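Local atomic coordinates of 361aa long hypothetical D-aminopeptidase (Pyrococcus horikoshii, PDB entry 2DRH), a protein that is of unproven function but probably acts as an aminopeptidase of the DmpA type. Residues K28-V32 / R160-E166; G60-K64 / E118-I122; K66-A71 / L86-I92; T91-P95 / S128-L132. All coordinates share one frame; numbering follows the deposited sequence.

Interaction 1: K28-V32 / R160-E166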
loop_
_atom_site.group_PDB
_atom_site.type_symbol
_atom_site.label_atom_id
_atom_site.label_comp_id
_atom_site.label_asym_id
_atom_site.label_seq_id
_atom_site.Cartn_x
_atom_site.Cartn_y
_atom_site.Cartn_z
ATOM N N LYS A 28 16.963 -16.250 -18.653
ATOM C CA LYS A 28 17.271 -16.054 -20.063
ATOM C C LYS A 28 16.610 -14.791 -20.619
ATOM O O LYS A 28 15.529 -14.403 -20.172
ATOM C CB LYS A 28 16.831 -17.287 -20.853
ATOM C CG LYS A 28 17.628 -18.547 -20.479
ATOM C CD LYS A 28 16.992 -19.811 -21.028
ATOM C CE LYS A 28 16.935 -19.804 -22.544
ATOM N NZ LYS A 28 16.078 -20.917 -23.059
ATOM N N VAL A 29 17.276 -14.156 -21.588
ATOM C CA VAL A 29 16.779 -12.926 -22.210
ATOM C C VAL A 29 16.774 -13.018 -23.737
ATOM O O VAL A 29 17.763 -13.427 -24.348
ATOM C CB VAL A 29 17.639 -11.696 -21.818
ATOM C CG1 VAL A 29 17.093 -10.447 -22.485
ATOM C CG2 VAL A 29 17.651 -11.516 -20.312
ATOM N N GLY A 30 15.653 -12.628 -24.340
ATOM C CA GLY A 30 15.528 -12.657 -25.787
ATOM C C GLY A 30 14.999 -11.333 -26.310
ATOM O O GLY A 30 14.200 -10.680 -25.636
ATOM N N HIS A 31 15.436 -10.942 -27.508
ATOM C CA HIS A 31 15.019 -9.679 -28.123
ATOM C C HIS A 31 14.444 -9.823 -29.529
ATOM O O HIS A 31 14.731 -10.778 -30.248
ATOM C CB HIS A 31 16.202 -8.716 -28.278
ATOM C CG HIS A 31 16.862 -8.318 -26.999
ATOM N ND1 HIS A 31 16.180 -7.731 -25.956
ATOM C CD2 HIS A 31 18.168 -8.318 -26.641
ATOM C CE1 HIS A 31 17.037 -7.379 -25.015
ATOM N NE2 HIS A 31 18.250 -7.723 -25.407
ATOM N N VAL A 32 13.653 -8.826 -29.908
ATOM C CA VAL A 32 13.081 -8.709 -31.240
ATOM C C VAL A 32 13.160 -7.205 -31.478
ATOM O O VAL A 32 12.549 -6.415 -30.745
ATOM C CB VAL A 32 11.622 -9.205 -31.311
ATOM C CG1 VAL A 32 10.974 -8.747 -32.626
ATOM C CG2 VAL A 32 11.601 -10.725 -31.241
ATOM N N ARG A 160 13.779 -16.855 -28.415
ATOM C CA ARG A 160 15.151 -16.424 -28.681
ATOM C C ARG A 160 15.892 -16.213 -27.359
ATOM O O ARG A 160 17.107 -16.020 -27.342
ATOM C CB ARG A 160 15.178 -15.095 -29.439
ATOM C CG ARG A 160 14.769 -15.114 -30.906
ATOM C CD ARG A 160 14.907 -13.692 -31.462
ATOM N NE ARG A 160 14.632 -13.583 -32.894
ATOM C CZ ARG A 160 14.664 -12.438 -33.573
ATOM N NH1 ARG A 160 14.959 -11.303 -32.954
ATOM N NH2 ARG A 160 14.393 -12.423 -34.871
ATOM N N ALA A 161 15.157 -16.237 -26.252
ATOM C CA ALA A 161 15.761 -16.011 -24.943
ATOM C C ALA A 161 16.884 -16.986 -24.617
ATOM O O ALA A 161 16.750 -18.191 -24.824
ATOM C CB ALA A 161 14.694 -16.078 -23.860
ATOM N N ASP A 162 17.997 -16.455 -24.118
ATOM C CA ASP A 162 19.123 -17.293 -23.730
ATOM C C ASP A 162 20.085 -16.540 -22.817
ATOM O O ASP A 162 19.830 -15.392 -22.438
ATOM C CB ASP A 162 19.859 -17.837 -24.964
ATOM C CG ASP A 162 20.748 -16.808 -25.624
ATOM O OD1 ASP A 162 20.218 -15.808 -26.155
ATOM O OD2 ASP A 162 21.986 -17.006 -25.607
ATOM N N GLU A 163 21.179 -17.204 -22.458
ATOM C CA GLU A 163 22.202 -16.653 -21.572
ATOM C C GLU A 163 22.827 -15.364 -22.095
ATOM O O GLU A 163 22.873 -14.349 -21.401
ATOM C CB GLU A 163 23.311 -17.689 -21.357
ATOM C CG GLU A 163 22.867 -19.008 -20.714
ATOM C CD GLU A 163 21.724 -19.695 -21.449
ATOM O OE1 GLU A 163 21.782 -19.816 -22.693
ATOM O OE2 GLU A 163 20.764 -20.127 -20.772
ATOM N N ASP A 164 23.333 -15.421 -23.319
ATOM C CA ASP A 164 23.965 -14.270 -23.942
ATOM C C ASP A 164 22.855 -13.432 -24.580
ATOM O O ASP A 164 21.906 -13.973 -25.151
ATOM C CB ASP A 164 24.958 -14.752 -25.006
ATOM C CG ASP A 164 25.838 -13.635 -25.554
ATOM O OD1 ASP A 164 26.668 -13.084 -24.793
ATOM O OD2 ASP A 164 25.700 -13.313 -26.756
ATOM N N PHE A 165 22.953 -12.116 -24.456
ATOM C CA PHE A 165 21.952 -11.243 -25.052
ATOM C C PHE A 165 22.537 -9.860 -25.257
ATOM O O PHE A 165 23.304 -9.372 -24.434
ATOM C CB PHE A 165 20.687 -11.190 -24.183
ATOM C CG PHE A 165 20.880 -10.525 -22.848
ATOM C CD1 PHE A 165 20.722 -9.147 -22.712
ATOM C CD2 PHE A 165 21.212 -11.275 -21.727
ATOM C CE1 PHE A 165 20.890 -8.524 -21.478
ATOM C CE2 PHE A 165 21.385 -10.666 -20.482
ATOM C CZ PHE A 165 21.224 -9.286 -20.357
ATOM N N GLU A 166 22.195 -9.244 -26.379
ATOM C CA GLU A 166 22.696 -7.919 -26.701
ATOM C C GLU A 166 22.080 -6.841 -25.817
ATOM O O GLU A 166 20.971 -6.998 -25.300
ATOM C CB GLU A 166 22.415 -7.594 -28.168
ATOM C CG GLU A 166 23.099 -8.528 -29.145
ATOM C CD GLU A 166 22.913 -8.088 -30.585
ATOM O OE1 GLU A 166 21.750 -7.996 -31.035
ATOM O OE2 GLU A 166 23.932 -7.834 -31.266
HETATM O O HOH W 1 19.046 -13.176 -26.963
#

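Interaction 2: G60-K64 / E118-I122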
loop_
_atom_site.group_PDB
_atom_site.type_symbol
_atom_site.label_atom_id
_atom_site.label_comp_id
_atom_site.label_asym_id
_atom_site.label_seq_id
_atom_site.Cartn_x
_atom_site.Cartn_y
_atom_site.Cartn_z
ATOM N N GLY A 60 12.046 -23.873 -17.592
ATOM C CA GLY A 60 10.912 -24.769 -17.726
ATOM C C GLY A 60 9.602 -24.024 -17.922
ATOM O O GLY A 60 9.583 -22.922 -18.480
ATOM N N ASN A 61 8.508 -24.630 -17.464
ATOM C CA ASN A 61 7.184 -24.028 -17.577
ATOM C C ASN A 61 6.971 -23.081 -16.391
ATOM O O ASN A 61 6.771 -23.520 -15.261
ATOM C CB ASN A 61 6.099 -25.115 -17.575
ATOM C CG ASN A 61 4.715 -24.563 -17.900
ATOM O OD1 ASN A 61 4.269 -23.573 -17.310
ATOM N ND2 ASN A 61 4.030 -25.204 -18.838
ATOM N N ILE A 62 7.006 -21.780 -16.664
ATOM C CA ILE A 62 6.850 -20.763 -15.624
ATOM C C ILE A 62 5.477 -20.761 -14.949
ATOM O O ILE A 62 5.364 -20.441 -13.770
ATOM C CB ILE A 62 7.159 -19.368 -16.201
ATOM C CG1 ILE A 62 8.486 -19.426 -16.960
ATOM C CG2 ILE A 62 7.268 -18.348 -15.078
ATOM C CD1 ILE A 62 8.791 -18.197 -17.771
ATOM N N TYR A 63 4.438 -21.128 -15.687
ATOM C CA TYR A 63 3.089 -21.173 -15.123
ATOM C C TYR A 63 2.887 -22.336 -14.137
ATOM O O TYR A 63 2.297 -22.167 -13.059
ATOM C CB TYR A 63 2.065 -21.296 -16.249
ATOM C CG TYR A 63 0.633 -21.311 -15.776
ATOM C CD1 TYR A 63 0.012 -20.141 -15.324
ATOM C CD2 TYR A 63 -0.110 -22.487 -15.794
ATOM C CE1 TYR A 63 -1.319 -20.148 -14.908
ATOM C CE2 TYR A 63 -1.444 -22.504 -15.379
ATOM C CZ TYR A 63 -2.041 -21.327 -14.940
ATOM O OH TYR A 63 -3.367 -21.338 -14.568
ATOM N N LYS A 64 3.359 -23.524 -14.515
ATOM C CA LYS A 64 3.219 -24.698 -13.660
ATOM C C LYS A 64 4.248 -24.660 -12.541
ATOM O O LYS A 64 4.020 -25.202 -11.461
ATOM C CB LYS A 64 3.360 -25.980 -14.492
ATOM C CG LYS A 64 2.251 -26.139 -15.520
ATOM C CD LYS A 64 0.890 -26.252 -14.844
ATOM C CE LYS A 64 -0.250 -26.171 -15.853
ATOM N NZ LYS A 64 -0.100 -27.156 -16.963
ATOM N N GLU A 118 1.532 -23.748 -24.336
ATOM C CA GLU A 118 2.264 -24.553 -23.366
ATOM C C GLU A 118 1.410 -25.126 -22.243
ATOM O O GLU A 118 1.877 -25.970 -21.483
ATOM C CB GLU A 118 3.389 -23.715 -22.756
ATOM C CG GLU A 118 4.391 -23.184 -23.772
ATOM C CD GLU A 118 5.210 -24.289 -24.411
ATOM O OE1 GLU A 118 4.631 -25.133 -25.124
ATOM O OE2 GLU A 118 6.437 -24.318 -24.194
ATOM N N ASN A 119 0.165 -24.670 -22.137
ATOM C CA ASN A 119 -0.731 -25.139 -21.081
ATOM C C ASN A 119 -2.170 -25.215 -21.580
ATOM O O ASN A 119 -2.880 -24.209 -21.598
ATOM C CB ASN A 119 -0.665 -24.182 -19.891
ATOM C CG ASN A 119 0.744 -23.989 -19.372
ATOM O OD1 ASN A 119 1.219 -24.752 -18.542
ATOM N ND2 ASN A 119 1.421 -22.964 -19.868
ATOM N N GLU A 120 -2.603 -26.410 -21.969
ATOM C CA GLU A 120 -3.955 -26.606 -22.479
ATOM C C GLU A 120 -5.015 -26.736 -21.393
ATOM O O GLU A 120 -6.208 -26.798 -21.698
ATOM C CB GLU A 120 -4.011 -27.852 -23.362
ATOM C CG GLU A 120 -3.212 -27.759 -24.639
ATOM C CD GLU A 120 -3.128 -29.092 -25.346
ATOM O OE1 GLU A 120 -2.629 -30.055 -24.720
ATOM O OE2 GLU A 120 -3.561 -29.178 -26.518
ATOM N N ASP A 121 -4.589 -26.793 -20.135
ATOM C CA ASP A 121 -5.537 -26.918 -19.038
ATOM C C ASP A 121 -6.072 -25.557 -18.587
ATOM O O ASP A 121 -7.087 -25.475 -17.902
ATOM C CB ASP A 121 -4.896 -27.675 -17.867
ATOM C CG ASP A 121 -3.554 -27.105 -17.462
ATOM O OD1 ASP A 121 -2.801 -26.652 -18.346
ATOM O OD2 ASP A 121 -3.235 -27.128 -16.255
ATOM N N ILE A 122 -5.391 -24.491 -18.985
ATOM C CA ILE A 122 -5.818 -23.141 -18.626
ATOM C C ILE A 122 -7.159 -22.834 -19.297
ATOM O O ILE A 122 -7.311 -23.024 -20.498
ATOM C CB ILE A 122 -4.764 -22.097 -19.070
ATOM C CG1 ILE A 122 -3.484 -22.279 -18.247
ATOM C CG2 ILE A 122 -5.315 -20.683 -18.918
ATOM C CD1 ILE A 122 -2.375 -21.285 -18.582
#

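Interaction 3: K66-A71 / L86-I92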
loop_
_atom_site.group_PDB
_atom_site.type_symbol
_atom_site.label_atom_id
_atom_site.label_comp_id
_atom_site.label_asym_id
_atom_site.label_seq_id
_atom_site.Cartn_x
_atom_site.Cartn_y
_atom_site.Cartn_z
ATOM N N LYS A 66 6.006 -21.780 -10.728
ATOM C CA LYS A 66 6.121 -20.349 -10.455
ATOM C C LYS A 66 7.320 -19.983 -9.578
ATOM O O LYS A 66 7.890 -20.834 -8.882
ATOM C CB LYS A 66 4.834 -19.878 -9.772
ATOM C CG LYS A 66 3.559 -20.133 -10.563
ATOM C CD LYS A 66 2.392 -20.383 -9.619
ATOM C CE LYS A 66 1.051 -19.998 -10.216
ATOM N NZ LYS A 66 0.768 -20.614 -11.544
ATOM N N VAL A 67 7.716 -18.716 -9.620
ATOM C CA VAL A 67 8.815 -18.256 -8.782
ATOM C C VAL A 67 8.241 -17.189 -7.860
ATOM O O VAL A 67 7.309 -16.478 -8.240
ATOM C CB VAL A 67 9.983 -17.637 -9.607
ATOM C CG1 VAL A 67 10.591 -18.693 -10.535
ATOM C CG2 VAL A 67 9.496 -16.439 -10.408
ATOM N N LEU A 68 8.767 -17.099 -6.641
ATOM C CA LEU A 68 8.296 -16.090 -5.702
ATOM C C LEU A 68 8.785 -14.742 -6.219
ATOM O O LEU A 68 9.891 -14.645 -6.752
ATOM C CB LEU A 68 8.841 -16.372 -4.302
ATOM C CG LEU A 68 8.331 -17.683 -3.682
ATOM C CD1 LEU A 68 8.913 -17.871 -2.293
ATOM C CD2 LEU A 68 6.810 -17.652 -3.611
ATOM N N ALA A 69 7.973 -13.701 -6.076
ATOM C CA ALA A 69 8.374 -12.397 -6.598
ATOM C C ALA A 69 7.804 -11.207 -5.842
ATOM O O ALA A 69 6.861 -11.346 -5.068
ATOM C CB ALA A 69 7.985 -12.302 -8.062
ATOM N N GLY A 70 8.397 -10.038 -6.090
ATOM C CA GLY A 70 7.968 -8.807 -5.456
ATOM C C GLY A 70 8.093 -7.653 -6.434
ATOM O O GLY A 70 8.661 -7.814 -7.516
ATOM N N ALA A 71 7.569 -6.485 -6.070
ATOM C CA ALA A 71 7.648 -5.329 -6.957
ATOM C C ALA A 71 7.373 -4.019 -6.231
ATOM O O ALA A 71 6.705 -3.998 -5.199
ATOM C CB ALA A 71 6.683 -5.496 -8.105
ATOM N N LEU A 86 0.726 -10.322 -8.732
ATOM C CA LEU A 86 2.087 -10.577 -8.287
ATOM C C LEU A 86 2.144 -10.265 -6.787
ATOM O O LEU A 86 2.656 -11.067 -5.976
ATOM C CB LEU A 86 3.078 -9.699 -9.068
ATOM C CG LEU A 86 4.570 -10.025 -8.903
ATOM C CD1 LEU A 86 5.353 -9.478 -10.079
ATOM C CD2 LEU A 86 5.096 -9.454 -7.589
ATOM N N TRP A 87 1.585 -9.112 -6.418
ATOM C CA TRP A 87 1.560 -8.689 -5.024
ATOM C C TRP A 87 0.677 -9.556 -4.132
ATOM O O TRP A 87 1.044 -9.860 -2.992
ATOM C CB TRP A 87 1.097 -7.233 -4.901
ATOM C CG TRP A 87 2.142 -6.222 -5.285
ATOM C CD1 TRP A 87 3.466 -6.246 -4.955
ATOM C CD2 TRP A 87 1.930 -4.995 -6.001
ATOM N NE1 TRP A 87 4.093 -5.112 -5.417
ATOM C CE2 TRP A 87 3.172 -4.327 -6.062
ATOM C CE3 TRP A 87 0.810 -4.396 -6.593
ATOM C CZ2 TRP A 87 3.327 -3.085 -6.692
ATOM C CZ3 TRP A 87 0.966 -3.159 -7.222
ATOM C CH2 TRP A 87 2.212 -2.522 -7.264
ATOM N N GLU A 88 -0.487 -9.944 -4.645
ATOM C CA GLU A 88 -1.426 -10.748 -3.872
ATOM C C GLU A 88 -0.933 -12.171 -3.597
ATOM O O GLU A 88 -1.007 -12.648 -2.460
ATOM C CB GLU A 88 -2.776 -10.820 -4.592
ATOM C CG GLU A 88 -3.877 -11.491 -3.764
ATOM C CD GLU A 88 -4.391 -10.605 -2.636
ATOM O OE1 GLU A 88 -4.875 -9.489 -2.941
ATOM O OE2 GLU A 88 -4.322 -11.022 -1.452
ATOM N N LEU A 89 -0.437 -12.842 -4.635
ATOM C CA LEU A 89 0.033 -14.223 -4.501
ATOM C C LEU A 89 1.526 -14.342 -4.267
ATOM O O LEU A 89 2.006 -15.394 -3.853
ATOM C CB LEU A 89 -0.335 -15.031 -5.747
ATOM C CG LEU A 89 -1.814 -15.196 -6.086
ATOM C CD1 LEU A 89 -1.948 -15.996 -7.371
ATOM C CD2 LEU A 89 -2.532 -15.914 -4.955
ATOM N N GLY A 90 2.255 -13.264 -4.540
ATOM C CA GLY A 90 3.693 -13.262 -4.356
ATOM C C GLY A 90 4.442 -14.051 -5.410
ATOM O O GLY A 90 5.586 -14.457 -5.191
ATOM N N THR A 91 3.826 -14.262 -6.566
ATOM C CA THR A 91 4.485 -15.053 -7.602
ATOM C C THR A 91 4.417 -14.507 -9.021
ATOM O O THR A 91 3.628 -13.605 -9.320
ATOM C CB THR A 91 3.902 -16.471 -7.629
ATOM O OG1 THR A 91 2.477 -16.385 -7.752
ATOM C CG2 THR A 91 4.248 -17.227 -6.337
ATOM N N ILE A 92 5.273 -15.062 -9.880
ATOM C CA ILE A 92 5.329 -14.729 -11.303
ATOM C C ILE A 92 5.135 -16.072 -12.002
ATOM O O ILE A 92 5.826 -17.044 -11.679
ATOM C CB ILE A 92 6.686 -14.105 -11.697
ATOM C CG1 ILE A 92 6.722 -12.635 -11.260
ATOM C CG2 ILE A 92 6.901 -14.216 -13.199
ATOM C CD1 ILE A 92 7.985 -11.899 -11.651
#

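Interaction 4: T91-P95 / S128-L132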
loop_
_atom_site.group_PDB
_atom_site.type_symbol
_atom_site.label_atom_id
_atom_site.label_comp_id
_atom_site.label_asym_id
_atom_site.label_seq_id
_atom_site.Cartn_x
_atom_site.Cartn_y
_atom_site.Cartn_z
ATOM N N THR A 91 3.826 -14.262 -6.566
ATOM C CA THR A 91 4.485 -15.053 -7.602
ATOM C C THR A 91 4.417 -14.507 -9.021
ATOM O O THR A 91 3.628 -13.605 -9.320
ATOM C CB THR A 91 3.902 -16.471 -7.629
ATOM O OG1 THR A 91 2.477 -16.385 -7.752
ATOM C CG2 THR A 91 4.248 -17.227 -6.337
ATOM N N ILE A 92 5.273 -15.062 -9.880
ATOM C CA ILE A 92 5.329 -14.729 -11.303
ATOM C C ILE A 92 5.135 -16.072 -12.002
ATOM O O ILE A 92 5.826 -17.044 -11.679
ATOM C CB ILE A 92 6.686 -14.105 -11.697
ATOM C CG1 ILE A 92 6.722 -12.635 -11.260
ATOM C CG2 ILE A 92 6.901 -14.216 -13.199
ATOM C CD1 ILE A 92 7.985 -11.899 -11.651
ATOM N N GLU A 93 4.193 -16.129 -12.943
ATOM C CA GLU A 93 3.867 -17.382 -13.622
ATOM C C GLU A 93 3.917 -17.313 -15.134
ATOM O O GLU A 93 3.325 -18.149 -15.825
ATOM C CB GLU A 93 2.469 -17.842 -13.195
ATOM C CG GLU A 93 1.399 -16.762 -13.332
ATOM C CD GLU A 93 0.021 -17.232 -12.897
ATOM O OE1 GLU A 93 -0.089 -17.880 -11.828
ATOM O OE2 GLU A 93 -0.956 -16.937 -13.618
ATOM N N THR A 94 4.628 -16.317 -15.644
ATOM C CA THR A 94 4.742 -16.131 -17.071
ATOM C C THR A 94 6.062 -15.461 -17.355
ATOM O O THR A 94 6.680 -14.891 -16.455
ATOM C CB THR A 94 3.640 -15.182 -17.602
ATOM O OG1 THR A 94 3.881 -13.855 -17.105
ATOM C CG2 THR A 94 2.244 -15.650 -17.149
ATOM N N PRO A 95 6.543 -15.557 -18.603
ATOM C CA PRO A 95 7.809 -14.876 -18.860
ATOM C C PRO A 95 7.489 -13.381 -18.752
ATOM O O PRO A 95 6.329 -12.979 -18.893
ATOM C CB PRO A 95 8.170 -15.316 -20.283
ATOM C CG PRO A 95 6.876 -15.711 -20.886
ATOM C CD PRO A 95 6.139 -16.384 -19.750
ATOM N N SER A 128 -7.169 -19.197 -14.795
ATOM C CA SER A 128 -6.622 -18.429 -15.910
ATOM C C SER A 128 -5.137 -18.158 -15.693
ATOM O O SER A 128 -4.462 -18.904 -14.990
ATOM C CB SER A 128 -7.379 -17.104 -16.068
ATOM O OG SER A 128 -7.150 -16.245 -14.964
ATOM N N VAL A 129 -4.627 -17.088 -16.295
ATOM C CA VAL A 129 -3.219 -16.755 -16.154
ATOM C C VAL A 129 -2.986 -15.257 -16.052
ATOM O O VAL A 129 -3.712 -14.459 -16.645
ATOM C CB VAL A 129 -2.399 -17.327 -17.333
ATOM C CG1 VAL A 129 -2.916 -16.770 -18.647
ATOM C CG2 VAL A 129 -0.930 -17.010 -17.145
ATOM N N ASN A 130 -1.951 -14.891 -15.301
ATOM C CA ASN A 130 -1.604 -13.496 -15.073
ATOM C C ASN A 130 -0.393 -13.030 -15.886
ATOM O O ASN A 130 0.740 -13.053 -15.407
ATOM C CB ASN A 130 -1.355 -13.288 -13.578
ATOM C CG ASN A 130 -1.114 -11.835 -13.221
ATOM O OD1 ASN A 130 -1.862 -10.942 -13.636
ATOM N ND2 ASN A 130 -0.072 -11.589 -12.441
ATOM N N PRO A 131 -0.620 -12.601 -17.137
ATOM C CA PRO A 131 0.489 -12.137 -17.971
ATOM C C PRO A 131 1.155 -10.903 -17.381
ATOM O O PRO A 131 0.480 -9.980 -16.920
ATOM C CB PRO A 131 -0.183 -11.861 -19.315
ATOM C CG PRO A 131 -1.583 -11.505 -18.931
ATOM C CD PRO A 131 -1.893 -12.524 -17.874
ATOM N N LEU A 132 2.483 -10.895 -17.395
ATOM C CA LEU A 132 3.248 -9.782 -16.851
ATOM C C LEU A 132 3.919 -9.001 -17.970
ATOM O O LEU A 132 4.820 -9.503 -18.647
ATOM C CB LEU A 132 4.293 -10.307 -15.871
ATOM C CG LEU A 132 5.198 -9.326 -15.127
ATOM C CD1 LEU A 132 4.375 -8.290 -14.354
ATOM C CD2 LEU A 132 6.070 -10.139 -14.170
HETATM O O HOH W 2 1.594 -13.980 -11.452
HETATM O O HOH W 3 -3.626 -16.753 -12.538
HETATM O O HOH W 4 3.191 -13.788 -14.204
#

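Interaction 1: K28-V32 / R160-E166
V29 lies over one face of the F165 ring. Its CB sits 3.9 Å from the centroid of the F165 ring, offset toward the rim, in a CH-pi contact. The two methyls of V29 spread over that face, CG1 near CG and CD1, CG2 near CD2 and CE2. F165 is turned under the valine because its CG stands between its own backbone N and carbonyl carbon (chi1 67°). H31 meets the same loop with its ring edge. Its NE2 donates to E166 O at 2.8 Å, bent to 136° at the hydrogen, while ND1 pairs with T53 OG1, so both ring nitrogens are engaged and the ring is held against turning. The backbones join in a single antiparallel bridge, the hydrogen-bonded pair V29 and D162. V29 N reaches D162 O at 3.0 Å, and D162 N returns a bond to V29 O. Strand 28-36 is one of the two outer strands of its four-stranded sheet within this chain, and the loop after helix 151-160 runs along its edge. R160 is extended from CG to NE and carries its guanidinium to the H31 end of the contact. Its NH1 donates to H31 O at 2.8 Å, and CG2 of V32 lies over one guanidinium face. NE of R160 forms a salt bridge with E156. At the other end, K28 and E163 run side by side in the same direction, K28 CG touching E163 OE2 at 3.5 Å.

Interaction 2: G60-K64 / E118-I122
N119 OD1 receives two donors from segment 60-64. N61 ND2 reaches N119 OD1 at 2.9 Å, tilted from the carbonyl plane, with the two amide planes 72° apart. K64 NZ comes to N119 OD1 at 3.2 Å, in the carbonyl plane and on a lone pair. The same ammonium group makes a salt bridge to D121, with K64 NZ 3.1 Å from D121 OD1 on the syn side. K64 gets there by bends at chi2 and chi4, sliding past N119 in the opposite direction. Beside this polar cluster, I122 lies over one face of the Y63 ring. Its CD1 is 3.6 Å from the centroid of the Y63 ring, a CH-pi contact, and I122 CG1 touches Y63 CE2.

The next shell fixes these groups. N61 OD1 accepts from K64 N at 2.9 Å, an Asx motif that ties the asparagine to its own turn. An alanine at N61 would remove both amide bonds, and is likely to leave N119 OD1 with K64 NZ as its one donor from segment 60-64 and the turn at K64 N without its side-chain acceptor. N119 ND2 is held by I115 O of helix 104-118. D121 OD2 bonds to Y293 OH, and Y63 OH to S128 O. Beyond them, R145 of the second subunit donates to N119 O and I122 O, so the loop after helix 104-118 also takes part in the subunit interface. With one oxygen shared by an amide and an ammonium group, and a carboxylate beside them, the lysine charge is probably well balanced and the N119 carbonyl polarised.

Interaction 3: K66-A71 / L86-I92
I92 faces V67 and A69 of strand 65-73, and its side chain can be followed outward. CB packs against V67 CG2 at 3.9 Å. The next carbon, CG1, lies opposite the carbonyl carbon (chi1 -78°), which brings it to A69 CB at 3.5 Å, a close fit for two carbons. At the tip, CD1 still touches A69 CB, at 3.6 Å. A69 CB also meets L86 CD2 of helix 83-89, which reaches on to the backbone of G70. The methyl of A69 is thus covered by both the helix and the short strand that follows it.

The backbones are joined at V67 and I92, an antiparallel hydrogen-bonded pair. I92 N donates to V67 O at 3.0 Å, nearly along the C=O axis, and V67 N returns a longer bond to I92 O. L68 and T91 form the adjacent non-hydrogen-bonded pair. One more bond, A69 N to G90 O at 2.7 Å, ties in the residue just after the helix. G90 has positive phi, which turns the chain from helix into strand. Further along, the edge of the W87 indole meets A71 O. Its NE1 donates at 2.8 Å to A71 O, which lies in the ring plane, although the donor stands above the carbonyl plane.

Helix 83-89 leads through G90 into strand 91-92, which pairs antiparallel with strand 65-73 in the larger mixed sheet; the helix packs beside this pairing.

Interaction 4: T91-P95 / S128-L132
E93 OE2 accepts from the backbone N of N130 at 2.8 Å, the shorter of the two direct hydrogen bonds. The amide comes to the anti side of the carboxylate, 21° out of its plane. E93 reaches it with CG placed between its backbone N and carbonyl carbon (chi1 51°) and an extended chain beyond. OE2 also takes a water that bonds weakly to S128 O, and OE1 forms a salt bridge with K66, so both oxygens of this buried carboxylate have partners. T94 OG1 accepts a longer bond from L132 N, at 3.3 Å. A second water lies between the segments, accepting from E93 N at 2.8 Å, donating to N130 O at 2.8 Å and bonding to T94 OG1. A third connects T91 O with N130 ND2, which also donates to G82 O.

Around this polar core, T94 CG2 presses on V129 CG2 at 3.5 Å, a tight contact, and touches N130 O. I92 CD1 meets L132 CD2 at 3.6 Å, crossing it obliquely. A glycine in place of T94 would take away the hydroxyl and the methyl, and would probably leave L132 N without this acceptor and V129 without its close neighbour. Helix 104-118 also packs here, I115 against T94 and L112 against V129. S128, V129 and N130 also pack on the second subunit.

Segment 91-95 runs from strand 91-92 to strand 96-100, and S128-L132 leads into strand 132-136. Strands 96-100 and 132-136 are parallel neighbours in the four-stranded sheet, joined by helix 104-118 in a beta-alpha-beta crossover.

Overall arrangement
Interaction 1 joins the ends of a long chain segment, and the other three are nested inside it. Interaction 3 is in turn nested within interaction 2, while interactions 2 and 4 alternate along the chain. Interactions 2, 3 and 4 form one cluster. Centres of interactions 3 and 4 are about 9 Å apart, and those of 2 and 4 about 10 Å. Interactions 3 and 4 share strand 91-92, and K66 and E93 join them by a salt bridge. The centre of interaction 1 is about 19 to 23 Å from theirs, on strand 28-36 of the four-stranded sheet, into which interaction 4 leads. The chain from strand 91-92 to strand 96-100 thus passes from one sheet to the other, and the cluster borders the second subunit.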